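Local coordinates for walker-Type ATPase (Pyrococcus abyssi, PDB 2QEN), which is of unknown biological function but binds ADP and a magnesium ion and probably works as an ATPase of the P-loop class, at residues T207-E210 and F211-G215; I228-A231 and V232-D236; L242-F245 and G246-L250; G253-G256 and R257-R261. The protein carries 1 engineered substitution. All coordinates share one frame; numbering follows the deposited sequence.

Contact 1: T207-E210 and F211-G215; sequences TSVE and FLKRG. With ADP (adenosine-5'-diphosphate), chain C.
E210 carries its CG trans to the backbone N (chi1 -153°) and then folds at chi2, while K213 sets its CG trans to the carbonyl carbon (chi1 -81°); the two chains therefore meet at a slant on the outer side of helix 205-217. What E210 reaches is the lysine's methylene chain: OE2 lies 3.6 Å from K213 CB and OE1 3.8 Å from K213 CE. The charged ends stay apart, with E210 OE2 5.1 Å from K213 NZ, too far for a salt bridge. K213 also runs alongside V209, CD to V209 CG1 at 3.8 Å. With an alanine here instead of E210, the methylenes of K213 are likely to lose their cover and R217 its weak, long ion pair. Four backbone bonds of the i to i+4 kind link the turns; the shortest, F211 N to T207 O, spans 2.8 Å. F211 also has CG anti to its N (chi1 -175°), but from the next position round the helix, which sends its ring to the nucleotide. The ring presents its edge to the adenine, CE2 lying 3.5 Å from ADP C2, and F15 meets it edge-to-face. An aromatic edge set against the base from a helix beyond the parallel sheet places this contact in the adenine pocket, consistent with the helical lid of AAA+-like P-loop ATPases.

Contact 2: I228-A231 and V232-D236; sequences IEEA and VELLD
The C-terminal turns of helix 225-235, in the helical bundle beside the nucleotide site, bring I228, E229, E230 and A231 against V232, E233, L234 and L235. The evidence for an unbroken alpha-helix is a ladder of four i to i+4 bonds. It starts with V232 N on I228 O at 3.1 Å and ends with L235 N on A231 O at 2.7 Å. This last bond is both the shortest and the most bent of the four, its N-H...O angle being 142°. One residue further, D236 still donates its N to V232 O, yet its phi is positive (44°), and there the helix gives way to a turn.

The buried side of the ladder is apolar. L235 folds back over the preceding turn, so that CB and CG crowd the same carbonyl oxygen, A231 O, that its own amide binds. V232 does likewise one turn earlier, with CG2 at 3.4 Å from I228 O. A231 offers no more than a methyl group, and F245 of helix 239-252 and F255 of helix 255-280 pack against it. On the solvent side L234 lays CD2 against E230 O at 3.3 Å, and E230 CG approaches the same methyl more loosely.

E229 O has two donors. E233 N binds it within the ladder, and a water gives it a second hydrogen bond at 2.8 Å. Because E233 bends at chi2 (-43°), its carboxylate curls back to that water, which also donates a weak hydrogen bond to E233 OE1.

Contact 3: L242-F245 and G246-L250; sequences LVVF and GVEYL
F245 O and Y249 N are joined by a 2.8 Å hydrogen bond, one of a run of four that pairs the carbonyls of L242-F245 with the amides of G246-Y249. V244 O takes E248 N at 2.9 Å and V243 O takes V247 N at 3.0 Å. L242 O accepts G246 N at a longer 3.1 Å. G246 O in turn takes L250 N, so the pairing runs on toward the end of the helix.

Polar groups that reach beyond these turns find mates in neighbouring parts of the chain. The phenol oxygen Y249 OH is hydrogen-bonded to E227 OE1, and E248 O also accepts from N252 ND2. E248 bends at chi2 and rests its CG 3.3 Å from V244 O, while its OE1 has a long, weak ion pair with R261 NH1.

The apolar flank is carried by two rings. One turn apart and sharing a first torsion (CG anti to N, chi1 175° and -160°), F245 and Y249 lie side by side. F245 CZ meets Y249 CD2 at 3.8 Å, the ring centroids are 5.9 Å apart, and the planes incline at 59°. F216 meets the Y249 ring edge-to-face. V243, on another face, touches the ADP. Packed against helices 205-217, 225-235 and 255-280, helix 239-252 is a central, buried helix of the bundle, consistent with the helical lid of AAA+-like ATPases.

Contact 4: G253-G256 and R257-R261; sequences GDFG and RAMKR
D254 turns its CB toward R257, and from there outward CB, CG and OD2 each meet that arginine. CB itself lies over one face of the guanidinium, 3.1 Å from R257 NH2. That closeness follows from the arginine bending back at chi3 (-53°), which folds its flat end over the aspartate. The next atom, CG, sits above the same face, displaced toward the rim, at 3.8 Å from R257 CZ. Carboxylate and guanidinium are stacked, their planes only 21° apart. At the tip, OD2 accepts the backbone N of R257 at 2.8 Å; the N-H...O angle of 166° makes the bond nearly straight, and it comes in on the anti side of the oxygen.

This is an N-cap: D254 is the residue just before helix 255-280, and its carboxylate takes up an amide of the first turn that has no carbonyl of a preceding helical turn to bind. The same OD2 is 3.9 Å from R257 NH1, a long salt bridge of charges alone, since the oxygen lies well out of the guanidinium plane. Replacing the aspartate by an alanine is likely to leave R257 N without its cap and the guanidinium without its anionic partner, free to swing off the helix start.

The main chain of D254 adds a second hold, its O accepting A258 N at 2.9 Å. One residue on, F255 O takes M259 N, while the F255 ring, obliquely placed, brings CZ to 4.4 Å from M259 CB. A258 CB lies 3.1 Å from D254 O.

How the contacts relate
The four contacts sit on four successive helices of one bundle. Contacts 1 and 3 touch the nucleotide, through F211 and V243, and F211 CZ lies 3.5 Å from V243 CG2. Contact 2 stands about 11 Å from ADP, measured from the L235 side chain: S208 CB of contact 1 meets V232 CG1 at 3.7 Å, and L235 CD1 meets F245 CB of contact 3 at 3.4 Å. Contact 4 lies away from the site, its nearest atoms about 7 Å from contact 1, yet it reaches contact 2 where L235 CD2 lies 3.5 Å from M259 CE. Contacts 3 and 4 have the closest centres, about 9 Å apart, and meet at Y249 CA and A258 CB (3.5 Å) besides the weak E248-R261 ion pair.

Contact 1: T207-E210 and F211-G215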
loop_
_atom_site.group_PDB
_atom_site.type_symbol
_atom_site.label_atom_id
_atom_site.label_comp_id
_atom_site.label_asym_id
_atom_site.label_seq_id
_atom_site.Cartn_x
_atom_site.Cartn_y
_atom_site.Cartn_z
ATOM N N THR A 207 20.533 1.693 -6.562
ATOM C CA THR A 207 19.745 2.511 -5.640
ATOM C C THR A 207 19.713 1.863 -4.249
ATOM O O THR A 207 19.964 2.531 -3.247
ATOM C CB THR A 207 18.322 2.777 -6.200
ATOM O OG1 THR A 207 18.421 3.325 -7.527
ATOM C CG2 THR A 207 17.551 3.759 -5.330
ATOM N N SER A 208 19.438 0.559 -4.193
ATOM C CA SER A 208 19.501 -0.202 -2.932
ATOM C C SER A 208 20.837 -0.052 -2.193
ATOM O O SER A 208 20.853 0.205 -0.992
ATOM C CB SER A 208 19.213 -1.685 -3.172
ATOM O OG SER A 208 17.933 -1.848 -3.744
ATOM N N VAL A 209 21.940 -0.226 -2.924
ATOM C CA VAL A 209 23.296 -0.032 -2.403
ATOM C C VAL A 209 23.487 1.383 -1.854
ATOM O O VAL A 209 23.970 1.561 -0.732
ATOM C CB VAL A 209 24.385 -0.371 -3.498
ATOM C CG1 VAL A 209 25.731 0.284 -3.187
ATOM C CG2 VAL A 209 24.563 -1.892 -3.631
ATOM N N GLU A 210 23.085 2.375 -2.646
ATOM C CA GLU A 210 23.127 3.779 -2.228
ATOM C C GLU A 210 22.259 4.126 -1.002
ATOM O O GLU A 210 22.659 4.954 -0.160
ATOM C CB GLU A 210 22.765 4.690 -3.405
ATOM C CG GLU A 210 23.367 6.071 -3.296
ATOM C CD GLU A 210 24.788 6.038 -2.753
ATOM O OE1 GLU A 210 25.709 5.651 -3.519
ATOM O OE2 GLU A 210 24.961 6.389 -1.551
ATOM N N PHE A 211 21.087 3.494 -0.922
ATOM C CA PHE A 211 20.182 3.604 0.221
ATOM C C PHE A 211 20.901 3.189 1.503
ATOM O O PHE A 211 20.974 3.967 2.452
ATOM C CB PHE A 211 18.937 2.731 -0.032
ATOM C CG PHE A 211 17.866 2.849 1.016
ATOM C CD1 PHE A 211 17.937 2.107 2.209
ATOM C CD2 PHE A 211 16.754 3.664 0.798
ATOM C CE1 PHE A 211 16.939 2.211 3.185
ATOM C CE2 PHE A 211 15.757 3.765 1.755
ATOM C CZ PHE A 211 15.853 3.027 2.960
ATOM N N LEU A 212 21.445 1.973 1.512
ATOM C CA LEU A 212 22.202 1.453 2.648
ATOM C C LEU A 212 23.431 2.293 2.984
ATOM O O LEU A 212 23.692 2.589 4.153
ATOM C CB LEU A 212 22.624 -0.004 2.393
ATOM C CG LEU A 212 21.501 -1.046 2.479
ATOM C CD1 LEU A 212 22.069 -2.458 2.297
ATOM C CD2 LEU A 212 20.701 -0.923 3.817
ATOM N N LYS A 213 24.175 2.675 1.952
ATOM C CA LYS A 213 25.333 3.552 2.099
ATOM C C LYS A 213 25.002 4.854 2.818
ATOM O O LYS A 213 25.705 5.229 3.750
ATOM C CB LYS A 213 25.966 3.829 0.734
ATOM C CG LYS A 213 26.876 2.704 0.263
ATOM C CD LYS A 213 27.493 2.968 -1.120
ATOM C CE LYS A 213 28.371 4.210 -1.141
ATOM N NZ LYS A 213 29.355 4.200 -0.015
ATOM N N ARG A 214 23.934 5.532 2.389
ATOM C CA ARG A 214 23.474 6.764 3.040
ATOM C C ARG A 214 23.119 6.518 4.516
ATOM O O ARG A 214 23.554 7.273 5.393
ATOM C CB ARG A 214 22.284 7.387 2.285
ATOM C CG ARG A 214 21.897 8.768 2.774
ATOM C CD ARG A 214 20.762 9.390 1.953
ATOM N NE ARG A 214 21.235 10.271 0.875
ATOM C CZ ARG A 214 20.431 10.939 0.044
ATOM N NH1 ARG A 214 19.111 10.827 0.159
ATOM N NH2 ARG A 214 20.940 11.724 -0.905
ATOM N N GLY A 215 22.357 5.453 4.781
ATOM C CA GLY A 215 21.974 5.074 6.142
ATOM C C GLY A 215 23.130 4.943 7.128
ATOM O O GLY A 215 23.027 5.389 8.267
HETATM P PB ADP C . 3.719 0.385 1.683
HETATM O O1B ADP C . 4.094 0.414 0.221
HETATM O O2B ADP C . 2.757 1.495 2.046
HETATM O O3B ADP C . 3.287 -0.953 2.222
HETATM P PA ADP C . 5.531 1.860 3.495
HETATM O O1A ADP C . 5.440 3.239 2.895
HETATM O O2A ADP C . 4.913 1.577 4.828
HETATM O O3A ADP C . 5.112 0.701 2.423
HETATM O "O5'" ADP C . 7.116 1.548 3.559
HETATM C "C5'" ADP C . 7.676 0.491 4.345
HETATM C "C4'" ADP C . 8.802 1.082 5.203
HETATM O "O4'" ADP C . 9.997 1.252 4.418
HETATM C "C3'" ADP C . 8.529 2.475 5.769
HETATM O "O3'" ADP C . 7.953 2.437 7.069
HETATM C "C2'" ADP C . 9.893 3.076 5.888
HETATM O "O2'" ADP C . 10.522 2.381 6.962
HETATM C "C1'" ADP C . 10.614 2.512 4.701
HETATM N N9 ADP C . 10.626 3.303 3.450
HETATM C C8 ADP C . 9.784 3.126 2.415
HETATM N N7 ADP C . 10.099 3.942 1.380
HETATM C C5 ADP C . 11.170 4.666 1.754
HETATM C C6 ADP C . 12.014 5.715 1.148
HETATM N N6 ADP C . 11.771 6.166 -0.104
HETATM N N1 ADP C . 13.042 6.206 1.885
HETATM C C2 ADP C . 13.286 5.779 3.129
HETATM N N3 ADP C . 12.577 4.810 3.738
HETATM C C4 ADP C . 11.521 4.231 3.119
#

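Contact 2: I228-A231 and V232-D236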
loop_
_atom_site.group_PDB
_atom_site.type_symbol
_atom_site.label_atom_id
_atom_site.label_comp_id
_atom_site.label_asym_id
_atom_site.label_seq_id
_atom_site.Cartn_x
_atom_site.Cartn_y
_atom_site.Cartn_z
ATOM N N ILE A 228 27.391 -4.732 2.242
ATOM C CA ILE A 228 26.266 -4.030 1.621
ATOM C C ILE A 228 25.771 -4.775 0.364
ATOM O O ILE A 228 24.563 -4.942 0.177
ATOM C CB ILE A 228 26.592 -2.519 1.372
ATOM C CG1 ILE A 228 26.481 -1.748 2.709
ATOM C CG2 ILE A 228 25.663 -1.903 0.286
ATOM C CD1 ILE A 228 27.239 -0.447 2.749
ATOM N N GLU A 229 26.696 -5.250 -0.467
ATOM C CA GLU A 229 26.332 -6.077 -1.626
ATOM C C GLU A 229 25.567 -7.332 -1.215
ATOM O O GLU A 229 24.532 -7.645 -1.799
ATOM C CB GLU A 229 27.567 -6.460 -2.446
ATOM C CG GLU A 229 28.367 -5.264 -2.906
ATOM C CD GLU A 229 29.116 -5.511 -4.194
ATOM O OE1 GLU A 229 30.126 -6.261 -4.166
ATOM O OE2 GLU A 229 28.693 -4.932 -5.227
ATOM N N GLU A 230 26.072 -8.036 -0.199
ATOM C CA GLU A 230 25.399 -9.230 0.324
ATOM C C GLU A 230 23.997 -8.923 0.895
ATOM O O GLU A 230 23.064 -9.693 0.707
ATOM C CB GLU A 230 26.282 -9.935 1.366
ATOM C CG GLU A 230 25.914 -11.389 1.641
ATOM C CD GLU A 230 26.562 -12.373 0.678
ATOM O OE1 GLU A 230 27.798 -12.609 0.755
ATOM O OE2 GLU A 230 25.818 -12.926 -0.159
ATOM N N ALA A 231 23.839 -7.799 1.587
ATOM C CA ALA A 231 22.519 -7.420 2.112
ATOM C C ALA A 231 21.506 -7.170 0.977
ATOM O O ALA A 231 20.349 -7.559 1.076
ATOM C CB ALA A 231 22.629 -6.211 3.015
ATOM N N VAL A 232 21.952 -6.542 -0.102
ATOM C CA VAL A 232 21.072 -6.226 -1.231
ATOM C C VAL A 232 20.704 -7.483 -2.052
ATOM O O VAL A 232 19.596 -7.593 -2.569
ATOM C CB VAL A 232 21.687 -5.107 -2.120
ATOM C CG1 VAL A 232 20.928 -4.965 -3.451
ATOM C CG2 VAL A 232 21.720 -3.789 -1.352
ATOM N N GLU A 233 21.621 -8.430 -2.149
ATOM C CA GLU A 233 21.322 -9.731 -2.746
ATOM C C GLU A 233 20.261 -10.503 -1.963
ATOM O O GLU A 233 19.437 -11.185 -2.565
ATOM C CB GLU A 233 22.586 -10.565 -2.896
ATOM C CG GLU A 233 23.558 -10.076 -3.983
ATOM C CD GLU A 233 22.883 -9.651 -5.312
ATOM O OE1 GLU A 233 22.051 -8.699 -5.305
ATOM O OE2 GLU A 233 23.230 -10.236 -6.368
ATOM N N LEU A 234 20.271 -10.397 -0.630
ATOM C CA LEU A 234 19.201 -10.999 0.162
ATOM C C LEU A 234 17.925 -10.156 0.217
ATOM O O LEU A 234 16.820 -10.708 0.226
ATOM C CB LEU A 234 19.653 -11.333 1.592
ATOM C CG LEU A 234 20.358 -12.664 1.928
ATOM C CD1 LEU A 234 20.030 -13.784 0.940
ATOM C CD2 LEU A 234 21.852 -12.497 2.035
ATOM N N LEU A 235 18.065 -8.833 0.265
ATOM C CA LEU A 235 16.902 -7.968 0.508
ATOM C C LEU A 235 16.273 -7.249 -0.717
ATOM O O LEU A 235 15.227 -6.620 -0.579
ATOM C CB LEU A 235 17.169 -6.986 1.676
ATOM C CG LEU A 235 17.650 -7.568 3.018
ATOM C CD1 LEU A 235 17.976 -6.453 4.057
ATOM C CD2 LEU A 235 16.687 -8.608 3.628
ATOM N N ASP A 236 16.943 -7.305 -1.870
ATOM C CA ASP A 236 16.384 -6.958 -3.220
ATOM C C ASP A 236 15.498 -5.683 -3.412
ATOM O O ASP A 236 14.418 -5.718 -4.061
ATOM C CB ASP A 236 15.685 -8.190 -3.846
ATOM C CG ASP A 236 16.674 -9.239 -4.493
ATOM O OD1 ASP A 236 17.933 -9.130 -4.425
ATOM O OD2 ASP A 236 16.155 -10.205 -5.107
HETATM O O HOH W 1 24.063 -6.923 -4.513
#

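Contact 3: L242-F245 and G246-L250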
loop_
_atom_site.group_PDB
_atom_site.type_symbol
_atom_site.label_atom_id
_atom_site.label_comp_id
_atom_site.label_asym_id
_atom_site.label_seq_id
_atom_site.Cartn_x
_atom_site.Cartn_y
_atom_site.Cartn_z
ATOM N N LEU A 242 15.206 -3.117 3.881
ATOM C CA LEU A 242 16.474 -2.375 3.917
ATOM C C LEU A 242 16.625 -1.502 5.176
ATOM O O LEU A 242 17.724 -1.382 5.720
ATOM C CB LEU A 242 16.654 -1.530 2.644
ATOM C CG LEU A 242 16.833 -2.240 1.282
ATOM C CD1 LEU A 242 16.821 -1.234 0.127
ATOM C CD2 LEU A 242 18.075 -3.103 1.221
ATOM N N VAL A 243 15.523 -0.892 5.612
ATOM C CA VAL A 243 15.488 -0.128 6.874
ATOM C C VAL A 243 15.595 -1.015 8.128
ATOM O O VAL A 243 16.335 -0.678 9.044
ATOM C CB VAL A 243 14.260 0.831 6.968
ATOM C CG1 VAL A 243 14.138 1.446 8.381
ATOM C CG2 VAL A 243 14.370 1.952 5.941
ATOM N N VAL A 244 14.864 -2.124 8.177
ATOM C CA VAL A 244 14.971 -3.088 9.292
ATOM C C VAL A 244 16.417 -3.582 9.434
ATOM O O VAL A 244 16.948 -3.647 10.545
ATOM C CB VAL A 244 14.031 -4.332 9.106
ATOM C CG1 VAL A 244 14.354 -5.422 10.141
ATOM C CG2 VAL A 244 12.532 -3.924 9.167
ATOM N N PHE A 245 17.034 -3.941 8.313
ATOM C CA PHE A 245 18.445 -4.348 8.289
ATOM C C PHE A 245 19.382 -3.242 8.812
ATOM O O PHE A 245 20.249 -3.506 9.642
ATOM C CB PHE A 245 18.866 -4.790 6.884
ATOM C CG PHE A 245 20.336 -5.107 6.776
ATOM C CD1 PHE A 245 20.834 -6.328 7.265
ATOM C CD2 PHE A 245 21.226 -4.174 6.220
ATOM C CE1 PHE A 245 22.195 -6.608 7.211
ATOM C CE2 PHE A 245 22.591 -4.439 6.181
ATOM C CZ PHE A 245 23.081 -5.654 6.651
ATOM N N GLY A 246 19.198 -2.012 8.325
ATOM C CA GLY A 246 20.018 -0.877 8.739
ATOM C C GLY A 246 19.961 -0.659 10.246
ATOM O O GLY A 246 20.981 -0.567 10.891
ATOM N N VAL A 247 18.748 -0.599 10.791
ATOM C CA VAL A 247 18.508 -0.603 12.243
ATOM C C VAL A 247 19.212 -1.758 12.979
ATOM O O VAL A 247 19.932 -1.524 13.948
ATOM C CB VAL A 247 16.968 -0.598 12.548
ATOM C CG1 VAL A 247 16.670 -0.776 14.056
ATOM C CG2 VAL A 247 16.324 0.718 12.028
ATOM N N GLU A 248 19.004 -2.997 12.533
ATOM C CA GLU A 248 19.613 -4.174 13.196
ATOM C C GLU A 248 21.136 -4.157 13.146
ATOM O O GLU A 248 21.790 -4.576 14.089
ATOM C CB GLU A 248 19.066 -5.489 12.617
ATOM C CG GLU A 248 17.603 -5.793 12.974
ATOM C CD GLU A 248 17.342 -5.731 14.481
ATOM O OE1 GLU A 248 18.275 -6.015 15.259
ATOM O OE2 GLU A 248 16.208 -5.383 14.899
ATOM N N TYR A 249 21.697 -3.628 12.060
ATOM C CA TYR A 249 23.140 -3.497 11.945
ATOM C C TYR A 249 23.703 -2.484 12.929
ATOM O O TYR A 249 24.728 -2.751 13.541
ATOM C CB TYR A 249 23.579 -3.183 10.496
ATOM C CG TYR A 249 25.042 -3.521 10.223
ATOM C CD1 TYR A 249 26.075 -2.713 10.720
ATOM C CD2 TYR A 249 25.391 -4.625 9.456
ATOM C CE1 TYR A 249 27.429 -3.018 10.477
ATOM C CE2 TYR A 249 26.732 -4.930 9.195
ATOM C CZ TYR A 249 27.744 -4.118 9.711
ATOM O OH TYR A 249 29.067 -4.424 9.468
ATOM N N LEU A 250 23.024 -1.342 13.089
ATOM C CA LEU A 250 23.423 -0.306 14.055
ATOM C C LEU A 250 23.368 -0.819 15.502
ATOM O O LEU A 250 24.178 -0.438 16.346
ATOM C CB LEU A 250 22.505 0.926 13.930
ATOM C CG LEU A 250 22.597 1.800 12.670
ATOM C CD1 LEU A 250 21.901 3.143 12.897
ATOM C CD2 LEU A 250 24.028 2.027 12.247
#

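Contact 4: G253-G256 and R257-R261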
loop_
_atom_site.group_PDB
_atom_site.type_symbol
_atom_site.label_atom_id
_atom_site.label_comp_id
_atom_site.label_asym_id
_atom_site.label_seq_id
_atom_site.Cartn_x
_atom_site.Cartn_y
_atom_site.Cartn_z
ATOM N N GLY A 253 26.065 -4.553 15.014
ATOM C CA GLY A 253 27.457 -4.309 14.588
ATOM C C GLY A 253 28.085 -5.399 13.737
ATOM O O GLY A 253 29.303 -5.416 13.536
ATOM N N ASP A 254 27.252 -6.291 13.200
ATOM C CA ASP A 254 27.750 -7.482 12.515
ATOM C C ASP A 254 26.789 -7.890 11.396
ATOM O O ASP A 254 25.558 -7.885 11.594
ATOM C CB ASP A 254 27.932 -8.609 13.534
ATOM C CG ASP A 254 28.300 -9.932 12.888
ATOM O OD1 ASP A 254 29.465 -10.089 12.508
ATOM O OD2 ASP A 254 27.422 -10.814 12.765
ATOM N N PHE A 255 27.344 -8.213 10.221
ATOM C CA PHE A 255 26.497 -8.590 9.091
ATOM C C PHE A 255 25.638 -9.816 9.398
ATOM O O PHE A 255 24.441 -9.786 9.166
ATOM C CB PHE A 255 27.257 -8.811 7.772
ATOM C CG PHE A 255 26.350 -9.261 6.661
ATOM C CD1 PHE A 255 25.616 -8.333 5.930
ATOM C CD2 PHE A 255 26.166 -10.618 6.397
ATOM C CE1 PHE A 255 24.738 -8.742 4.950
ATOM C CE2 PHE A 255 25.292 -11.034 5.402
ATOM C CZ PHE A 255 24.568 -10.086 4.688
ATOM N N GLY A 256 26.257 -10.885 9.892
ATOM C CA GLY A 256 25.532 -12.116 10.208
ATOM C C GLY A 256 24.374 -11.928 11.180
ATOM O O GLY A 256 23.257 -12.336 10.884
ATOM N N ARG A 257 24.652 -11.308 12.330
ATOM C CA ARG A 257 23.644 -11.083 13.375
ATOM C C ARG A 257 22.567 -10.075 12.970
ATOM O O ARG A 257 21.392 -10.279 13.268
ATOM C CB ARG A 257 24.293 -10.663 14.705
ATOM C CG ARG A 257 24.844 -11.820 15.489
ATOM C CD ARG A 257 25.338 -11.387 16.868
ATOM N NE ARG A 257 26.285 -10.273 16.796
ATOM C CZ ARG A 257 27.595 -10.402 16.609
ATOM N NH1 ARG A 257 28.154 -11.600 16.498
ATOM N NH2 ARG A 257 28.357 -9.317 16.566
ATOM N N ALA A 258 22.957 -9.004 12.278
ATOM C CA ALA A 258 21.967 -8.064 11.714
ATOM C C ALA A 258 21.012 -8.730 10.718
ATOM O O ALA A 258 19.805 -8.460 10.722
ATOM C CB ALA A 258 22.652 -6.895 11.060
ATOM N N MET A 259 21.538 -9.576 9.844
ATOM C CA MET A 259 20.680 -10.262 8.873
ATOM C C MET A 259 19.807 -11.337 9.536
ATOM O O MET A 259 18.655 -11.522 9.152
ATOM C CB MET A 259 21.520 -10.884 7.751
ATOM C CG MET A 259 20.719 -11.354 6.526
ATOM S SD MET A 259 19.868 -10.012 5.628
ATOM C CE MET A 259 18.252 -10.157 6.308
ATOM N N LYS A 260 20.365 -12.045 10.517
ATOM C CA LYS A 260 19.620 -13.052 11.260
ATOM C C LYS A 260 18.392 -12.402 11.912
ATOM O O LYS A 260 17.282 -12.887 11.767
ATOM C CB LYS A 260 20.521 -13.707 12.316
ATOM C CG LYS A 260 20.361 -15.215 12.443
ATOM C CD LYS A 260 21.253 -15.810 13.527
ATOM C CE LYS A 260 20.550 -15.877 14.890
ATOM N NZ LYS A 260 21.143 -16.925 15.811
ATOM N N ARG A 261 18.609 -11.281 12.600
ATOM C CA ARG A 261 17.550 -10.496 13.231
ATOM C C ARG A 261 16.560 -9.887 12.229
ATOM O O ARG A 261 15.368 -9.827 12.503
ATOM C CB ARG A 261 18.144 -9.388 14.109
ATOM C CG ARG A 261 19.028 -9.880 15.247
ATOM C CD ARG A 261 18.203 -10.502 16.350
ATOM N NE ARG A 261 18.128 -9.694 17.572
ATOM C CZ ARG A 261 17.263 -8.703 17.780
ATOM N NH1 ARG A 261 16.388 -8.345 16.843
ATOM N NH2 ARG A 261 17.282 -8.055 18.932
#